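Glucose/sorbosone dehydrogenases (Escherichia coli K12, PDB 2G8S) belongs to the glucose/sorbosone dehydrogenase family and folds as a six-bladed beta-propeller that carries a bound calcium ion. Local coordinates at residues P20-F25 with I325-T330; Q79-W84 with G103-D108; L85-V90 with G97-Y102; G201-P206 with M276-S281. All coordinates share one frame; numbering follows the deposited sequence.

Contact 1 of 4, residues P20-F25 with I325-T330. With EDO (1,2-ethanediol), chain F.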
loop_
_atom_site.group_PDB
_atom_site.type_symbol
_atom_site.label_atom_id
_atom_site.label_comp_id
_atom_site.label_asym_id
_atom_site.label_seq_id
_atom_site.Cartn_x
_atom_site.Cartn_y
_atom_site.Cartn_z
ATOM N N PRO A 20 12.885 -4.049 1.906
ATOM C CA PRO A 20 11.635 -4.758 2.183
ATOM C C PRO A 20 10.461 -3.852 1.810
ATOM O O PRO A 20 10.574 -2.631 1.922
ATOM C CB PRO A 20 11.691 -4.984 3.695
ATOM C CG PRO A 20 12.597 -3.898 4.208
ATOM C CD PRO A 20 13.625 -3.716 3.137
ATOM N N TRP A 21 9.356 -4.434 1.355
ATOM C CA TRP A 21 8.202 -3.626 0.962
ATOM C C TRP A 21 6.979 -3.854 1.837
ATOM O O TRP A 21 6.244 -2.904 2.139
ATOM C CB TRP A 21 7.835 -3.866 -0.505
ATOM C CG TRP A 21 7.138 -2.682 -1.172
ATOM C CD1 TRP A 21 7.741 -1.605 -1.745
ATOM C CD2 TRP A 21 5.723 -2.486 -1.345
ATOM N NE1 TRP A 21 6.797 -0.742 -2.255
ATOM C CE2 TRP A 21 5.550 -1.262 -2.033
ATOM C CE3 TRP A 21 4.586 -3.225 -0.988
ATOM C CZ2 TRP A 21 4.281 -0.764 -2.381
ATOM C CZ3 TRP A 21 3.322 -2.725 -1.322
ATOM C CH2 TRP A 21 3.184 -1.507 -2.008
ATOM N N ALA A 22 6.753 -5.108 2.221
ATOM C CA ALA A 22 5.560 -5.465 2.991
ATOM C C ALA A 22 5.805 -6.668 3.868
ATOM O O ALA A 22 6.760 -7.423 3.667
ATOM C CB ALA A 22 4.379 -5.738 2.065
ATOM N N LEU A 23 4.926 -6.838 4.849
ATOM C CA LEU A 23 4.938 -8.046 5.659
ATOM C C LEU A 23 3.532 -8.594 5.873
ATOM O O LEU A 23 2.546 -7.847 5.826
ATOM C CB LEU A 23 5.628 -7.800 7.000
ATOM C CG LEU A 23 4.928 -6.918 8.033
ATOM C CD1 LEU A 23 3.923 -7.713 8.869
ATOM C CD2 LEU A 23 5.946 -6.244 8.941
ATOM N N ALA A 24 3.460 -9.897 6.116
ATOM C CA ALA A 24 2.210 -10.557 6.456
ATOM C C ALA A 24 2.456 -11.436 7.659
ATOM O O ALA A 24 3.384 -12.241 7.659
ATOM C CB ALA A 24 1.697 -11.385 5.279
ATOM N N PHE A 25 1.633 -11.284 8.687
ATOM C CA PHE A 25 1.749 -12.117 9.878
ATOM C C PHE A 25 1.138 -13.476 9.626
ATOM O O PHE A 25 -0.001 -13.568 9.163
ATOM C CB PHE A 25 1.023 -11.477 11.067
ATOM C CG PHE A 25 1.517 -10.110 11.416
ATOM C CD1 PHE A 25 2.737 -9.936 12.065
ATOM C CD2 PHE A 25 0.750 -8.991 11.111
ATOM C CE1 PHE A 25 3.196 -8.651 12.398
ATOM C CE2 PHE A 25 1.200 -7.708 11.437
ATOM C CZ PHE A 25 2.428 -7.544 12.074
ATOM N N ILE A 325 11.029 5.135 6.149
ATOM C CA ILE A 325 10.055 4.146 6.610
ATOM C C ILE A 325 9.146 3.705 5.464
ATOM O O ILE A 325 8.477 4.531 4.841
ATOM C CB ILE A 325 9.214 4.667 7.795
ATOM C CG1 ILE A 325 10.111 5.134 8.952
ATOM C CG2 ILE A 325 8.211 3.607 8.243
ATOM C CD1 ILE A 325 11.067 4.056 9.497
ATOM N N ARG A 326 9.114 2.396 5.226
ATOM C CA ARG A 326 8.359 1.820 4.120
ATOM C C ARG A 326 6.988 1.273 4.533
ATOM O O ARG A 326 5.993 1.510 3.840
ATOM C CB ARG A 326 9.196 0.723 3.436
ATOM C CG ARG A 326 8.432 -0.219 2.493
ATOM C CD ARG A 326 7.661 0.501 1.373
ATOM N NE ARG A 326 8.548 1.169 0.435
ATOM C CZ ARG A 326 8.138 2.059 -0.470
ATOM N NH1 ARG A 326 6.862 2.416 -0.535
ATOM N NH2 ARG A 326 9.014 2.609 -1.288
ATOM N N ASP A 327 6.923 0.526 5.633
ATOM C CA ASP A 327 5.654 -0.115 6.010
ATOM C C ASP A 327 5.484 -0.082 7.512
ATOM O O ASP A 327 6.468 -0.069 8.261
ATOM C CB ASP A 327 5.557 -1.569 5.491
ATOM C CG ASP A 327 4.109 -2.024 5.259
ATOM O OD1 ASP A 327 3.158 -1.231 5.462
ATOM O OD2 ASP A 327 3.920 -3.189 4.849
ATOM N N VAL A 328 4.223 -0.058 7.930
ATOM C CA VAL A 328 3.845 -0.021 9.335
ATOM C C VAL A 328 2.624 -0.924 9.484
ATOM O O VAL A 328 1.655 -0.796 8.729
ATOM C CB VAL A 328 3.484 1.428 9.806
ATOM C CG1 VAL A 328 3.101 1.426 11.281
ATOM C CG2 VAL A 328 4.649 2.398 9.569
ATOM N N ARG A 329 2.685 -1.831 10.458
ATOM C CA ARG A 329 1.592 -2.774 10.703
ATOM C C ARG A 329 1.350 -2.972 12.179
ATOM O O ARG A 329 2.281 -2.965 12.984
ATOM C CB ARG A 329 1.904 -4.134 10.085
ATOM C CG ARG A 329 1.878 -4.153 8.574
ATOM C CD ARG A 329 0.455 -4.075 8.033
ATOM N NE ARG A 329 -0.392 -5.141 8.570
ATOM C CZ ARG A 329 -0.352 -6.408 8.170
ATOM N NH1 ARG A 329 0.490 -6.791 7.216
ATOM N NH2 ARG A 329 -1.160 -7.295 8.729
ATOM N N THR A 330 0.083 -3.149 12.532
ATOM C CA THR A 330 -0.263 -3.463 13.909
ATOM C C THR A 330 -0.320 -4.973 14.031
ATOM O O THR A 330 -1.101 -5.629 13.335
ATOM C CB THR A 330 -1.620 -2.864 14.307
ATOM O OG1 THR A 330 -1.533 -1.436 14.229
ATOM C CG2 THR A 330 -2.009 -3.290 15.729
HETATM C C1 EDO F . 3.994 -0.494 1.083
HETATM O O1 EDO F . 4.389 -0.771 2.423
HETATM C C2 EDO F . 3.408 0.908 0.970
HETATM O O2 EDO F . 4.398 1.849 1.407
HETATM O O HOH W 1 2.429 -5.180 5.311
HETATM O O HOH W 2 -0.828 -9.860 8.100
#
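Arg326 lays its side chain over the indole of Trp21. Its CD stands above the five-membered ring in a CH-pi contact, 4.0 Å from the ring centroid, and the guanidinium runs on past NE1 with its plane only 22° from that of the indole. CG is anti to the backbone N (chi1 165°), and bends at the next two torsions fold the long chain back onto the ring. On the same indole face lies C1 of a 1,2-ethanediol molecule, whose O2 accepts from Arg326 NH1 at 3.2 Å and donates to Arg326 O at 2.9 Å. Arginine suits this place, giving an aliphatic stem to the indole and a charged end to the diol.

No direct hydrogen bond links the strands; two waters bridge them, with Arg329 in one of its two conformers. One accepts from Leu23 N at 3.0 Å and from Arg329 NH1 and donates to Asp327 OD2; the second accepts from Phe25 N (2.9 Å) and Arg329 NH2. Asp327 OD1 takes Val328 N and a salt bridge from Arg134, which probably keeps the carboxylate charged.

The same Arg329 conformer turns a guanidinium face to CE2 of Phe25. Arg326 and Asp327 sit opposite Leu339 of strand 336-340 as a classic beta bulge, and both side chains set out toward 20-25. The segments run parallel (8°), axes 6.2 Å apart, too far for sheet pairing, as is characteristic of inner strands of adjacent propeller blades.

Contact 2 of 4, residues Q79-W84 with G103-D108. With EDO (1,2-ethanediol), chain J.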
loop_
_atom_site.group_PDB
_atom_site.type_symbol
_atom_site.label_atom_id
_atom_site.label_comp_id
_atom_site.label_asym_id
_atom_site.label_seq_id
_atom_site.Cartn_x
_atom_site.Cartn_y
_atom_site.Cartn_z
ATOM N N GLN A 79 -7.894 -22.161 6.056
ATOM C CA GLN A 79 -8.277 -23.353 5.291
ATOM C C GLN A 79 -7.521 -23.451 3.962
ATOM O O GLN A 79 -7.025 -24.521 3.601
ATOM C CB GLN A 79 -9.791 -23.396 5.038
ATOM C CG GLN A 79 -10.653 -23.677 6.280
ATOM C CD GLN A 79 -10.877 -22.453 7.156
ATOM O OE1 GLN A 79 -10.784 -22.525 8.387
ATOM N NE2 GLN A 79 -11.180 -21.325 6.531
ATOM N N SER A 80 -7.441 -22.327 3.246
ATOM C CA SER A 80 -6.914 -22.294 1.877
ATOM C C SER A 80 -5.394 -22.188 1.780
ATOM O O SER A 80 -4.803 -22.604 0.776
ATOM C CB SER A 80 -7.514 -21.115 1.120
ATOM O OG SER A 80 -6.967 -19.895 1.592
ATOM N N ARG A 81 -4.782 -21.598 2.807
ATOM C CA ARG A 81 -3.368 -21.198 2.800
ATOM C C ARG A 81 -2.995 -20.308 1.610
ATOM O O ARG A 81 -1.825 -20.229 1.225
ATOM C CB ARG A 81 -2.436 -22.415 2.905
ATOM C CG ARG A 81 -2.613 -23.158 4.230
ATOM C CD ARG A 81 -1.517 -24.178 4.472
ATOM N NE ARG A 81 -0.198 -23.575 4.634
ATOM C CZ ARG A 81 0.255 -23.008 5.754
ATOM N NH1 ARG A 81 -0.508 -22.941 6.841
ATOM N NH2 ARG A 81 1.481 -22.506 5.783
ATOM N N ARG A 82 -3.993 -19.615 1.063
ATOM C CA ARG A 82 -3.779 -18.759 -0.092
ATOM C C ARG A 82 -3.103 -17.454 0.303
ATOM O O ARG A 82 -3.513 -16.792 1.262
ATOM C CB ARG A 82 -5.101 -18.505 -0.805
ATOM C CG ARG A 82 -4.974 -17.622 -2.032
ATOM C CD ARG A 82 -6.327 -17.401 -2.648
ATOM N NE ARG A 82 -6.848 -18.614 -3.280
ATOM C CZ ARG A 82 -8.026 -18.695 -3.892
ATOM N NH1 ARG A 82 -8.829 -17.638 -3.930
ATOM N NH2 ARG A 82 -8.405 -19.841 -4.449
ATOM N N ILE A 83 -2.053 -17.099 -0.439
ATOM C CA ILE A 83 -1.405 -15.803 -0.272
ATOM C C ILE A 83 -1.405 -15.057 -1.597
ATOM O O ILE A 83 -1.278 -15.667 -2.663
ATOM C CB ILE A 83 0.018 -15.892 0.351
ATOM C CG1 ILE A 83 1.040 -16.469 -0.620
ATOM C CG2 ILE A 83 -0.017 -16.660 1.667
ATOM C CD1 ILE A 83 2.490 -16.129 -0.232
ATOM N N TRP A 84 -1.620 -13.749 -1.510
ATOM C CA TRP A 84 -1.656 -12.871 -2.671
ATOM C C TRP A 84 -0.393 -12.028 -2.736
ATOM O O TRP A 84 0.119 -11.582 -1.700
ATOM C CB TRP A 84 -2.875 -11.942 -2.589
ATOM C CG TRP A 84 -4.194 -12.618 -2.838
ATOM C CD1 TRP A 84 -4.840 -13.518 -2.025
ATOM C CD2 TRP A 84 -5.027 -12.449 -3.990
ATOM N NE1 TRP A 84 -6.028 -13.918 -2.606
ATOM C CE2 TRP A 84 -6.168 -13.274 -3.813
ATOM C CE3 TRP A 84 -4.925 -11.672 -5.157
ATOM C CZ2 TRP A 84 -7.208 -13.332 -4.761
ATOM C CZ3 TRP A 84 -5.944 -11.738 -6.102
ATOM C CH2 TRP A 84 -7.073 -12.559 -5.898
ATOM N N GLY A 103 -1.143 -17.648 -4.837
ATOM C CA GLY A 103 -0.773 -19.058 -4.823
ATOM C C GLY A 103 -1.002 -19.602 -3.436
ATOM O O GLY A 103 -1.523 -18.895 -2.573
ATOM N N ARG A 104 -0.606 -20.850 -3.219
ATOM C CA ARG A 104 -0.819 -21.489 -1.928
ATOM C C ARG A 104 0.498 -21.609 -1.188
ATOM O O ARG A 104 1.476 -22.118 -1.728
ATOM C CB ARG A 104 -1.461 -22.873 -2.108
ATOM C CG ARG A 104 -1.924 -23.501 -0.798
ATOM C CD ARG A 104 -2.421 -24.930 -0.984
ATOM N NE ARG A 104 -2.904 -25.517 0.275
ATOM C CZ ARG A 104 -2.136 -26.165 1.149
ATOM N NH1 ARG A 104 -0.834 -26.313 0.925
ATOM N NH2 ARG A 104 -2.669 -26.664 2.267
ATOM N N LEU A 105 0.534 -21.135 0.055
ATOM C CA LEU A 105 1.734 -21.262 0.872
ATOM C C LEU A 105 1.829 -22.678 1.443
ATOM O O LEU A 105 0.902 -23.150 2.113
ATOM C CB LEU A 105 1.705 -20.226 2.003
ATOM C CG LEU A 105 2.947 -20.103 2.899
ATOM C CD1 LEU A 105 4.186 -19.650 2.136
ATOM C CD2 LEU A 105 2.664 -19.186 4.080
ATOM N N SER A 106 2.941 -23.355 1.164
ATOM C CA SER A 106 3.124 -24.721 1.660
ATOM C C SER A 106 3.108 -24.770 3.187
ATOM O O SER A 106 3.450 -23.794 3.861
ATOM C CB SER A 106 4.416 -25.339 1.125
ATOM O OG SER A 106 5.556 -24.697 1.648
ATOM N N ASP A 107 2.704 -25.919 3.720
ATOM C CA ASP A 107 2.673 -26.157 5.165
ATOM C C ASP A 107 4.025 -25.880 5.810
ATOM O O ASP A 107 4.106 -25.368 6.932
ATOM C CB ASP A 107 2.279 -27.611 5.450
ATOM C CG ASP A 107 0.816 -27.904 5.146
ATOM O OD1 ASP A 107 -0.017 -26.973 5.177
ATOM O OD2 ASP A 107 0.496 -29.082 4.893
ATOM N N ASP A 108 5.097 -26.234 5.097
ATOM C CA ASP A 108 6.451 -26.081 5.638
ATOM C C ASP A 108 7.097 -24.718 5.363
ATOM O O ASP A 108 8.255 -24.484 5.712
ATOM C CB ASP A 108 7.362 -27.252 5.209
ATOM C CG ASP A 108 7.794 -27.185 3.747
ATOM O OD1 ASP A 108 7.474 -26.208 3.035
ATOM O OD2 ASP A 108 8.490 -28.126 3.301
HETATM C C1 EDO J . 1.617 -20.902 9.032
HETATM O O1 EDO J . 2.071 -22.141 8.479
HETATM C C2 EDO J . 0.581 -21.176 10.114
HETATM O O2 EDO J . -0.535 -21.881 9.554
HETATM O O HOH W 3 -5.624 -25.847 1.552
#
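The open end of the beta hairpin formed by strands 82-90 and 96-105 is held here, with Ile83 and Gly103 as an antiparallel hydrogen-bonded pair and Arg82 and Arg104 as the next, non-hydrogen-bonded one. Ile83 N donates to Gly103 O at 2.8 Å and Gly103 N returns a bond to Ile83 O. One step outward, Leu105 N reaches Arg81 O at 2.8 Å.

Arg81, leaving helix 77-80 with positive phi, then adds its side chain to the backbone ladder. A bend at chi3 (65°) turns the guanidinium along the other segment, so that NE donates to Leu105 O at 2.8 Å and NH2 to Ser106 O at 3.0 Å, the latter from above the carbonyl plane. A long, many-headed donor suits this place, where two successive carbonyls, of Leu105 and Ser106, lie within its span. In the conformer described, Asp107 OD1 lies 3.4 Å from Arg81 NE but well out of the guanidinium plane, a salt bridge of charge alone. The far edge grips 1,2-ethanediol, NH2 giving to O1 at 2.8 Å and NH1 to O2. The aliphatic CD of Arg81 also covers one face of the Arg104 guanidinium, while Arg104 NE donates to a water that bonds Gln79 O.

Ile83 and Leu105 pack together and against Phe77 of helix 77-80 and Leu33 of strand 32-36; Arg82, on the other sheet face, meets Tyr102 in a cation-pi contact and bonds Gln172.

Contact 3 of 4, residues L85-V90 with G97-Y102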
loop_
_atom_site.group_PDB
_atom_site.type_symbol
_atom_site.label_atom_id
_atom_site.label_comp_id
_atom_site.label_asym_id
_atom_site.label_seq_id
_atom_site.Cartn_x
_atom_site.Cartn_y
_atom_site.Cartn_z
ATOM N N LEU A 85 0.108 -11.804 -3.950
ATOM C CA LEU A 85 1.272 -10.940 -4.164
ATOM C C LEU A 85 0.973 -9.930 -5.263
ATOM O O LEU A 85 0.238 -10.227 -6.216
ATOM C CB LEU A 85 2.509 -11.746 -4.585
ATOM C CG LEU A 85 3.017 -12.850 -3.648
ATOM C CD1 LEU A 85 4.080 -13.723 -4.319
ATOM C CD2 LEU A 85 3.586 -12.233 -2.366
ATOM N N SER A 86 1.544 -8.735 -5.130
ATOM C CA SER A 86 1.553 -7.792 -6.234
ATOM C C SER A 86 2.992 -7.470 -6.615
ATOM O O SER A 86 3.906 -7.591 -5.805
ATOM C CB SER A 86 0.795 -6.510 -5.873
ATOM O OG SER A 86 1.443 -5.793 -4.834
ATOM N N TYR A 87 3.189 -7.070 -7.862
ATOM C CA TYR A 87 4.537 -6.855 -8.383
ATOM C C TYR A 87 4.456 -6.030 -9.656
ATOM O O TYR A 87 3.386 -5.899 -10.233
ATOM C CB TYR A 87 5.235 -8.207 -8.652
ATOM C CG TYR A 87 4.543 -9.109 -9.664
ATOM C CD1 TYR A 87 5.035 -9.221 -10.968
ATOM C CD2 TYR A 87 3.423 -9.881 -9.312
ATOM C CE1 TYR A 87 4.416 -10.052 -11.906
ATOM C CE2 TYR A 87 2.797 -10.722 -10.252
ATOM C CZ TYR A 87 3.301 -10.789 -11.545
ATOM O OH TYR A 87 2.710 -11.608 -12.483
ATOM N N SER A 88 5.580 -5.469 -10.083
ATOM C CA SER A 88 5.615 -4.840 -11.406
ATOM C C SER A 88 6.066 -5.847 -12.454
ATOM O O SER A 88 6.916 -6.701 -12.190
ATOM C CB SER A 88 6.502 -3.597 -11.407
ATOM O OG SER A 88 7.767 -3.861 -10.850
ATOM N N GLU A 89 5.475 -5.737 -13.637
ATOM C CA GLU A 89 5.717 -6.666 -14.737
ATOM C C GLU A 89 5.894 -5.885 -16.040
ATOM O O GLU A 89 5.099 -5.002 -16.356
ATOM C CB GLU A 89 4.524 -7.616 -14.858
ATOM C CG GLU A 89 4.625 -8.618 -16.012
ATOM C CD GLU A 89 3.314 -9.319 -16.304
ATOM O OE1 GLU A 89 2.290 -8.625 -16.475
ATOM O OE2 GLU A 89 3.312 -10.569 -16.393
ATOM N N VAL A 90 6.926 -6.233 -16.801
ATOM C CA VAL A 90 7.222 -5.518 -18.033
ATOM C C VAL A 90 6.291 -5.969 -19.164
ATOM O O VAL A 90 5.763 -7.085 -19.142
ATOM C CB VAL A 90 8.722 -5.684 -18.408
ATOM C CG1 VAL A 90 9.002 -7.068 -18.968
ATOM C CG2 VAL A 90 9.185 -4.583 -19.361
ATOM N N GLY A 97 3.765 -2.358 -15.660
ATOM C CA GLY A 97 2.522 -2.089 -14.967
ATOM C C GLY A 97 2.418 -3.054 -13.802
ATOM O O GLY A 97 3.158 -4.039 -13.723
ATOM N N THR A 98 1.502 -2.767 -12.889
ATOM C CA THR A 98 1.294 -3.605 -11.717
ATOM C C THR A 98 0.525 -4.873 -12.088
ATOM O O THR A 98 -0.362 -4.845 -12.947
ATOM C CB THR A 98 0.538 -2.795 -10.661
ATOM O OG1 THR A 98 1.283 -1.599 -10.407
ATOM C CG2 THR A 98 0.368 -3.578 -9.351
ATOM N N ALA A 99 0.887 -5.976 -11.440
ATOM C CA ALA A 99 0.237 -7.265 -11.640
ATOM C C ALA A 99 -0.049 -7.862 -10.277
ATOM O O ALA A 99 0.685 -7.615 -9.320
ATOM C CB ALA A 99 1.124 -8.197 -12.452
ATOM N N VAL A 100 -1.109 -8.663 -10.203
ATOM C CA VAL A 100 -1.605 -9.184 -8.929
ATOM C C VAL A 100 -2.012 -10.633 -9.114
ATOM O O VAL A 100 -2.714 -10.967 -10.071
ATOM C CB VAL A 100 -2.828 -8.374 -8.435
ATOM C CG1 VAL A 100 -3.399 -8.964 -7.134
ATOM C CG2 VAL A 100 -2.459 -6.895 -8.234
ATOM N N GLY A 101 -1.573 -11.484 -8.193
ATOM C CA GLY A 101 -1.924 -12.905 -8.272
ATOM C C GLY A 101 -1.896 -13.574 -6.920
ATOM O O GLY A 101 -1.627 -12.937 -5.900
ATOM N N TYR A 102 -2.169 -14.873 -6.920
ATOM C CA TYR A 102 -2.144 -15.639 -5.686
ATOM C C TYR A 102 -1.650 -17.054 -5.908
ATOM O O TYR A 102 -1.716 -17.576 -7.021
ATOM C CB TYR A 102 -3.520 -15.673 -5.015
ATOM C CG TYR A 102 -4.602 -16.419 -5.771
ATOM C CD1 TYR A 102 -4.709 -17.814 -5.712
ATOM C CD2 TYR A 102 -5.546 -15.726 -6.516
ATOM C CE1 TYR A 102 -5.737 -18.490 -6.400
ATOM C CE2 TYR A 102 -6.574 -16.393 -7.207
ATOM C CZ TYR A 102 -6.656 -17.775 -7.144
ATOM O OH TYR A 102 -7.656 -18.438 -7.822
#
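Tyr87 carries CG between its backbone N and carbonyl carbon (chi1 60°), a rotation that swings the phenol across the neighbouring strand and over Ala99. Ala99 CB sits above the ring face, 3.8 Å from the centroid and 22° off the normal, a CH-pi contact displaced toward CZ, which is 3.5 Å from that methyl. Glu89, by contrast, sets CG anti to the backbone N (chi1 178°) and has an extended chain beyond CG, its CB 4.2 Å from Ala99 CB and its carboxylate paired with Lys124 and Arg120.

Beneath these side chains runs a regular antiparallel ladder. Leu85 with Gly101, Tyr87 with Ala99 and Glu89 with Gly97 are hydrogen-bonded pairs, each closed by two backbone bonds; the bond from Ala99 N to Tyr87 O measures 2.8 Å. Opposite Leu85, Tyr87 and Glu89 thus stand Gly101, Ala99 and Gly97, whose small size suits the lean of the Tyr87 ring across the strand.

The other face holds the non-hydrogen-bonded pairs Ser86 with Val100 and Ser88 with Thr98. Ser86 CB touches Val100 CG2 at 4.0 Å. Its buried hydroxyl is satisfied beyond the hairpin by Gly133 O and Asp70 N, and those of Ser88 and Thr98 by backbone atoms of Gly67 and Phe131; short hydroxyl side chains suit bonds to backbone so near at hand.

The hairpin forms the middle of its blade: strand 68-73 flanks 82-90, strand 115-120 flanks 96-105 and supplies Thr117 to Tyr87 OH, and Val100 and Thr98 pack on Ile145 and Leu147 of strand 142-147 in another blade.

Contact 4 of 4, residues G201-P206 with M276-S281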
loop_
_atom_site.group_PDB
_atom_site.type_symbol
_atom_site.label_atom_id
_atom_site.label_comp_id
_atom_site.label_asym_id
_atom_site.label_seq_id
_atom_site.Cartn_x
_atom_site.Cartn_y
_atom_site.Cartn_z
ATOM N N GLY A 201 0.119 3.507 1.232
ATOM C CA GLY A 201 -0.583 2.773 2.267
ATOM C C GLY A 201 -2.086 2.696 2.061
ATOM O O GLY A 201 -2.715 3.609 1.520
HETATM N N MSE A 202 -2.655 1.580 2.494
HETATM C CA MSE A 202 -4.109 1.414 2.564
HETATM C C MSE A 202 -4.415 0.497 3.728
HETATM O O MSE A 202 -3.608 -0.378 4.066
HETATM C CB MSE A 202 -4.700 0.766 1.308
HETATM C CG MSE A 202 -4.475 1.481 0.020
HETATM SE SE MSE A 202 -5.901 1.107 -1.254
HETATM C CE MSE A 202 -5.723 -0.846 -1.424
ATOM N N ALA A 203 -5.570 0.705 4.351
ATOM C CA ALA A 203 -5.999 -0.166 5.457
ATOM C C ALA A 203 -7.478 0.005 5.738
ATOM O O ALA A 203 -8.049 1.064 5.474
ATOM C CB ALA A 203 -5.191 0.145 6.710
HETATM N N MSE A 204 -8.089 -1.044 6.280
HETATM C CA MSE A 204 -9.477 -0.954 6.744
HETATM C C MSE A 204 -9.512 -0.260 8.101
HETATM O O MSE A 204 -8.858 -0.699 9.051
HETATM C CB MSE A 204 -10.116 -2.348 6.859
HETATM C CG MSE A 204 -10.269 -3.093 5.535
HETATM SE SE MSE A 204 -11.357 -2.177 4.227
HETATM C CE MSE A 204 -13.061 -2.270 5.157
ATOM N N ASN A 205 -10.283 0.819 8.184
ATOM C CA ASN A 205 -10.535 1.481 9.454
ATOM C C ASN A 205 -11.439 0.554 10.269
ATOM O O ASN A 205 -12.555 0.261 9.839
ATOM C CB ASN A 205 -11.176 2.849 9.208
ATOM C CG ASN A 205 -11.535 3.579 10.494
ATOM O OD1 ASN A 205 -12.014 2.980 11.456
ATOM N ND2 ASN A 205 -11.317 4.887 10.507
ATOM N N PRO A 206 -10.956 0.085 11.437
ATOM C CA PRO A 206 -11.724 -0.886 12.223
ATOM C C PRO A 206 -12.925 -0.293 12.972
ATOM O O PRO A 206 -13.738 -1.049 13.519
ATOM C CB PRO A 206 -10.684 -1.414 13.217
ATOM C CG PRO A 206 -9.790 -0.253 13.449
ATOM C CD PRO A 206 -9.665 0.402 12.086
HETATM N N MSE A 276 0.471 2.211 6.319
HETATM C CA MSE A 276 -0.376 2.745 7.403
HETATM C C MSE A 276 -0.996 1.628 8.219
HETATM O O MSE A 276 -1.345 0.580 7.665
HETATM C CB MSE A 276 -1.587 3.469 6.836
HETATM C CG MSE A 276 -1.350 4.597 5.945
HETATM SE SE MSE A 276 -2.969 5.500 6.014
HETATM C CE MSE A 276 -4.100 4.405 4.895
ATOM N N ALA A 277 -1.192 1.872 9.508
ATOM C CA ALA A 277 -1.833 0.903 10.391
ATOM C C ALA A 277 -2.675 1.620 11.430
ATOM O O ALA A 277 -2.204 2.549 12.094
ATOM C CB ALA A 277 -0.785 0.055 11.081
ATOM N N PHE A 278 -3.929 1.206 11.551
ATOM C CA PHE A 278 -4.777 1.663 12.654
ATOM C C PHE A 278 -4.464 0.834 13.888
ATOM O O PHE A 278 -4.146 -0.358 13.785
ATOM C CB PHE A 278 -6.260 1.479 12.302
ATOM C CG PHE A 278 -6.729 2.348 11.167
ATOM C CD1 PHE A 278 -7.093 3.668 11.399
ATOM C CD2 PHE A 278 -6.806 1.848 9.866
ATOM C CE1 PHE A 278 -7.519 4.488 10.346
ATOM C CE2 PHE A 278 -7.221 2.657 8.809
ATOM C CZ PHE A 278 -7.583 3.973 9.050
ATOM N N TYR A 279 -4.603 1.460 15.054
ATOM C CA TYR A 279 -4.302 0.788 16.317
ATOM C C TYR A 279 -5.555 0.710 17.184
ATOM O O TYR A 279 -6.077 1.743 17.600
ATOM C CB TYR A 279 -3.155 1.477 17.059
ATOM C CG TYR A 279 -2.640 0.604 18.176
ATOM C CD1 TYR A 279 -1.547 -0.239 17.981
ATOM C CD2 TYR A 279 -3.272 0.600 19.418
ATOM C CE1 TYR A 279 -1.087 -1.054 19.011
ATOM C CE2 TYR A 279 -2.830 -0.199 20.440
ATOM C CZ TYR A 279 -1.737 -1.024 20.238
ATOM O OH TYR A 279 -1.309 -1.829 21.263
ATOM N N ASN A 280 -6.013 -0.521 17.424
ATOM C CA ASN A 280 -7.275 -0.751 18.139
ATOM C C ASN A 280 -7.142 -1.830 19.217
ATOM O O ASN A 280 -8.102 -2.538 19.541
ATOM C CB ASN A 280 -8.381 -1.122 17.148
ATOM C CG ASN A 280 -8.158 -2.480 16.513
ATOM O OD1 ASN A 280 -7.042 -2.990 16.500
ATOM N ND2 ASN A 280 -9.223 -3.071 15.985
ATOM N N SER A 281 -5.951 -1.919 19.809
ATOM C CA SER A 281 -5.647 -2.927 20.830
ATOM C C SER A 281 -5.556 -2.325 22.228
ATOM O O SER A 281 -5.120 -1.191 22.397
ATOM C CB SER A 281 -4.329 -3.635 20.483
ATOM O OG SER A 281 -3.879 -4.476 21.539
HETATM O O HOH W 4 -0.779 0.196 4.604
#
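Phe278, Met276 and Pro206 bury the most surface where segments 201-205 and 276-279, on the inner strands of adjacent beta-propeller blades, run side by side at 25° without a direct hydrogen bond. Phe278 contributes the largest share. Its ring lies under the backbone of Asn205, whose CA stands over one face in a CH-pi contact, 3.8 Å from the centroid and 21° off the normal. Ala203 CB meets CE2 of the same ring at 3.9 Å, while Ala203 O approaches its edge. A flat apolar ring suits a place beside the backbone of 203-205, where CA and CB atoms meet it, and Trp212 meets the same ring edge-to-face.

Pro206, next along the chain after Asn205, sets CD 3.6 Å from Phe278 CB, a rigid hydrocarbon ring covering the root of the aromatic side chain. Met276, a selenomethionine modelled in two conformers, sends its flexible chain toward the start of 201-206. In the conformer described, CG is 4.2 Å from Gly201 CA, where a side chain would point at Met276, and CE lies 3.7 Å from Gly201 O. Between the two strands sits a water that accepts from Met276 N at 2.9 Å and lies 2.9 Å from Met202 O.

In the fold
Contacts 1 and 4 are the same kind of seam, inner strand against inner strand of adjacent blades, with centres about 12 Å apart. They meet directly: Thr330 OG1 lies 2.9 Å from Phe278 O, a probable hydrogen bond, and Ala277 packs on Val328. Contacts 2 and 3 are successive lengths of one hairpin, centres about 18 Å apart, joined by the rings of Trp84 and Tyr102. Contact 3 lies across the chain's centre from contact 4, about 24 Å between centres. Along the chain, contact 1 encloses all the others. The calcium ion, bound by Glu223 and Tyr233, is about 13 Å from the side chain of Met202 in contact 4.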